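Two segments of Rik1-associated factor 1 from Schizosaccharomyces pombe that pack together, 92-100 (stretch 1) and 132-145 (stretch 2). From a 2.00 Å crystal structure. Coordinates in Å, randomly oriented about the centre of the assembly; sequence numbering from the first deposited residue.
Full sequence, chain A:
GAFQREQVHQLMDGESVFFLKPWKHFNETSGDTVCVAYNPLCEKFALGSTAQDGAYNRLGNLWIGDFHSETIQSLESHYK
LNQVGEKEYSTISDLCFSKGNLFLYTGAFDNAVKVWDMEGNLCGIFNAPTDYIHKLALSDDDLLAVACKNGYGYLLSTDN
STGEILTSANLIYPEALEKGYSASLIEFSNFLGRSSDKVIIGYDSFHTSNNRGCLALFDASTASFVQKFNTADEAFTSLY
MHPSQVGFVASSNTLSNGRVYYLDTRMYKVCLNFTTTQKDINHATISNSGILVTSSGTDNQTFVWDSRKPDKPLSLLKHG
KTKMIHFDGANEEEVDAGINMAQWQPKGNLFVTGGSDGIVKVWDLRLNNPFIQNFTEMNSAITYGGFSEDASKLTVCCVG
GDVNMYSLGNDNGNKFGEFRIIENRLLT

Stretch 1 92-100: ISDLCFSKG
Stretch 2, residues 132-145: YIHKLALSDDDLLA

Two strands can run side by side without sharing a backbone ladder, leaving side chains to do the bonding, and this pair from Rik1-associated factor 1 is a clear example. Strand 92-97 and strand 133-138 point the same way, their axes 10° apart and 5.4 Å at closest approach. In register, Ser93 CA lies 5.5 Å from His134 CA, and Asp94 CA 5.5 Å from Lys135 CA. Both strands are extended, interrupted at Ser93 (phi/psi -99/-31) and His134 (-107/-31). Beyond Leu138, a type I turn from Ser139 to Asp142 reverses the chain, closed by Asp142 N to Ser139 O at 3.0 Å; Asp142 itself is left-handed (65/20). The returning strand, 144-145, pairs with strand 133-138 through Ala137 N to Ala145 O (3.0 Å) and Ala145 N to Ala137 O (2.7 Å).

No hydrogen bond joins backbone to backbone across the stretches. Instead, Ser93, in rotamer p, donates from OG to Ile133 O at 2.6 Å. Asp94, with chi1 at -146°, points its carboxylate across: OD2 accepts from Leu136 N at 2.9 Å, nearly linear at 174°, and forms a salt bridge with Lys135 NZ at 2.6 Å. One anionic oxygen thus stands in for a backbone carbonyl while balancing a cation. Asp94 OD1 accepts a hydrogen bond from Leu95 N at 3.0 Å.

Next comes an apolar step. Cys96 (p) sets SG 4.1 Å from Leu136 CB and 4.0 Å from Leu144 CD1. Leu138 (t, p) adds a close methyl-to-carbonyl packing contact, its CD2 3.1 Å from Phe97 O.

At the far end the roles reverse, with stretch 2 supplying the carboxylate. Asp142 (chi1 t) accepts Lys99 N at OD1, 2.8 Å away and at 164°. Lys99, m at chi1 and chi2, lays its aliphatic chain alongside, CD 3.9 Å from Leu138 CD2.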

# COMPACT_ATOMS: atom_id res chain seq x y z
N ILE A 92 0.69 -4.74 -11.45
CA ILE A 92 -0.21 -3.79 -10.84
C ILE A 92 0.50 -3.18 -9.65
O ILE A 92 0.96 -3.91 -8.75
CB ILE A 92 -1.52 -4.44 -10.35
CG1 ILE A 92 -2.25 -5.10 -11.53
CG2 ILE A 92 -2.42 -3.38 -9.67
CD1 ILE A 92 -2.78 -4.13 -12.55
N SER A 93 0.61 -1.86 -9.63
CA SER A 93 1.39 -1.21 -8.60
C SER A 93 0.49 -0.68 -7.48
O SER A 93 0.88 -0.65 -6.32
CB SER A 93 2.28 -0.10 -9.20
OG SER A 93 1.49 0.89 -9.83
N ASP A 94 -0.74 -0.29 -7.80
CA ASP A 94 -1.64 0.13 -6.75
C ASP A 94 -3.06 0.10 -7.27
O ASP A 94 -3.29 -0.00 -8.47
CB ASP A 94 -1.29 1.54 -6.23
CG ASP A 94 -1.57 1.71 -4.70
OD1 ASP A 94 -2.20 0.81 -4.09
OD2 ASP A 94 -1.16 2.74 -4.13
N LEU A 95 -4.02 0.18 -6.37
CA LEU A 95 -5.41 0.29 -6.75
C LEU A 95 -6.22 0.73 -5.56
O LEU A 95 -5.80 0.53 -4.41
CB LEU A 95 -5.95 -1.02 -7.34
CG LEU A 95 -5.40 -2.34 -6.83
CD1 LEU A 95 -5.84 -2.60 -5.41
CD2 LEU A 95 -5.86 -3.47 -7.75
N CYS A 96 -7.35 1.37 -5.82
CA CYS A 96 -8.21 1.80 -4.74
C CYS A 96 -9.60 2.01 -5.32
O CYS A 96 -9.74 2.44 -6.46
CB CYS A 96 -7.68 3.07 -4.09
SG CYS A 96 -7.28 4.37 -5.26
N PHE A 97 -10.60 1.70 -4.52
CA PHE A 97 -11.99 1.89 -4.94
C PHE A 97 -12.42 3.33 -4.73
O PHE A 97 -11.98 3.99 -3.78
CB PHE A 97 -12.90 0.97 -4.12
CG PHE A 97 -12.89 -0.46 -4.59
CD1 PHE A 97 -13.73 -0.86 -5.62
CD2 PHE A 97 -12.06 -1.40 -4.00
CE1 PHE A 97 -13.75 -2.17 -6.05
CE2 PHE A 97 -12.07 -2.73 -4.44
CZ PHE A 97 -12.92 -3.11 -5.47
N SER A 98 -13.29 3.80 -5.62
CA SER A 98 -13.82 5.16 -5.53
C SER A 98 -14.66 5.36 -4.30
O SER A 98 -15.32 4.43 -3.82
CB SER A 98 -14.67 5.44 -6.78
OG SER A 98 -15.44 6.59 -6.57
N LYS A 99 -14.68 6.59 -3.78
CA LYS A 99 -15.47 6.89 -2.57
C LYS A 99 -16.98 6.74 -2.84
O LYS A 99 -17.76 6.51 -1.91
CB LYS A 99 -15.15 8.29 -2.06
CG LYS A 99 -13.68 8.48 -1.65
CD LYS A 99 -13.21 7.34 -0.74
CE LYS A 99 -11.87 7.67 -0.07
NZ LYS A 99 -11.55 6.69 1.03
N GLY A 100 -17.39 6.88 -4.10
CA GLY A 100 -18.78 6.69 -4.48
C GLY A 100 -19.15 5.23 -4.73
O GLY A 100 -20.29 4.92 -5.10
N TYR A 132 6.55 4.09 -15.17
CA TYR A 132 5.68 3.29 -14.30
C TYR A 132 4.88 4.17 -13.35
O TYR A 132 5.38 5.17 -12.82
CB TYR A 132 6.48 2.34 -13.43
CG TYR A 132 7.33 1.33 -14.17
CD1 TYR A 132 7.15 1.07 -15.51
CD2 TYR A 132 8.32 0.62 -13.49
CE1 TYR A 132 7.92 0.14 -16.17
CE2 TYR A 132 9.11 -0.30 -14.15
CZ TYR A 132 8.91 -0.53 -15.49
OH TYR A 132 9.68 -1.47 -16.14
N ILE A 133 3.62 3.79 -13.14
CA ILE A 133 2.87 4.28 -11.99
C ILE A 133 3.38 3.53 -10.76
O ILE A 133 3.48 2.31 -10.79
CB ILE A 133 1.38 4.03 -12.15
CG1 ILE A 133 0.88 4.59 -13.50
CG2 ILE A 133 0.61 4.67 -10.97
CD1 ILE A 133 1.22 6.10 -13.75
N HIS A 134 3.71 4.25 -9.68
CA HIS A 134 4.14 3.58 -8.42
C HIS A 134 3.13 3.59 -7.25
O HIS A 134 3.17 2.69 -6.41
CB HIS A 134 5.46 4.21 -7.91
CG HIS A 134 6.68 3.71 -8.62
ND1 HIS A 134 7.90 4.36 -8.56
CD2 HIS A 134 6.89 2.62 -9.41
CE1 HIS A 134 8.80 3.68 -9.24
NE2 HIS A 134 8.21 2.63 -9.78
N LYS A 135 2.29 4.62 -7.14
CA LYS A 135 1.33 4.70 -6.01
C LYS A 135 0.09 5.51 -6.34
O LYS A 135 0.14 6.42 -7.18
CB LYS A 135 1.97 5.33 -4.77
CG LYS A 135 1.38 4.82 -3.44
CD LYS A 135 1.87 3.42 -3.08
CE LYS A 135 1.27 2.95 -1.74
NZ LYS A 135 -0.24 3.00 -1.74
N LEU A 136 -1.01 5.18 -5.68
CA LEU A 136 -2.24 5.97 -5.76
C LEU A 136 -2.73 6.38 -4.39
O LEU A 136 -2.55 5.65 -3.43
CB LEU A 136 -3.37 5.15 -6.41
CG LEU A 136 -3.16 4.73 -7.85
CD1 LEU A 136 -4.32 3.82 -8.30
CD2 LEU A 136 -3.03 5.97 -8.74
N ALA A 137 -3.36 7.55 -4.31
CA ALA A 137 -4.05 8.00 -3.11
C ALA A 137 -5.35 8.62 -3.56
O ALA A 137 -5.43 9.09 -4.72
CB ALA A 137 -3.23 9.03 -2.37
N LEU A 138 -6.32 8.66 -2.65
CA LEU A 138 -7.68 9.15 -2.92
C LEU A 138 -8.17 10.09 -1.81
O LEU A 138 -8.10 9.76 -0.61
CB LEU A 138 -8.62 7.94 -3.06
CG LEU A 138 -10.00 8.15 -3.68
CD1 LEU A 138 -9.88 8.70 -5.10
CD2 LEU A 138 -10.77 6.83 -3.70
N SER A 139 -8.66 11.26 -2.19
CA SER A 139 -9.09 12.24 -1.19
C SER A 139 -10.49 11.93 -0.71
O SER A 139 -11.17 11.08 -1.28
CB SER A 139 -9.07 13.65 -1.79
OG SER A 139 -10.24 13.87 -2.56
N ASP A 140 -10.94 12.66 0.31
CA ASP A 140 -12.30 12.50 0.82
C ASP A 140 -13.32 12.77 -0.28
O ASP A 140 -14.42 12.23 -0.23
CB ASP A 140 -12.58 13.44 1.99
CG ASP A 140 -11.79 13.08 3.24
OD1 ASP A 140 -11.27 11.93 3.33
OD2 ASP A 140 -11.70 13.96 4.13
N ASP A 141 -12.97 13.62 -1.24
CA ASP A 141 -13.89 13.95 -2.35
C ASP A 141 -13.54 13.22 -3.64
O ASP A 141 -13.83 13.73 -4.73
CB ASP A 141 -13.91 15.47 -2.61
CG ASP A 141 -14.62 16.25 -1.51
OD1 ASP A 141 -15.33 15.62 -0.71
OD2 ASP A 141 -14.47 17.49 -1.45
N ASP A 142 -12.92 12.05 -3.52
CA ASP A 142 -12.62 11.18 -4.66
C ASP A 142 -11.61 11.76 -5.68
O ASP A 142 -11.57 11.29 -6.82
CB ASP A 142 -13.91 10.74 -5.39
CG ASP A 142 -13.76 9.38 -6.10
OD1 ASP A 142 -13.31 8.42 -5.42
OD2 ASP A 142 -14.07 9.25 -7.32
N LEU A 143 -10.82 12.75 -5.29
CA LEU A 143 -9.71 13.22 -6.13
C LEU A 143 -8.61 12.17 -6.06
O LEU A 143 -8.26 11.69 -4.97
CB LEU A 143 -9.18 14.56 -5.63
CG LEU A 143 -8.20 15.35 -6.51
CD1 LEU A 143 -8.82 15.75 -7.89
CD2 LEU A 143 -7.71 16.60 -5.74
N LEU A 144 -8.07 11.80 -7.21
CA LEU A 144 -7.07 10.73 -7.26
C LEU A 144 -5.63 11.27 -7.43
O LEU A 144 -5.35 11.99 -8.40
CB LEU A 144 -7.42 9.76 -8.39
CG LEU A 144 -6.50 8.55 -8.57
CD1 LEU A 144 -6.67 7.61 -7.44
CD2 LEU A 144 -6.79 7.86 -9.91
N ALA A 145 -4.74 10.96 -6.49
CA ALA A 145 -3.35 11.38 -6.62
C ALA A 145 -2.53 10.23 -7.16
O ALA A 145 -2.73 9.07 -6.79
CB ALA A 145 -2.79 11.92 -5.30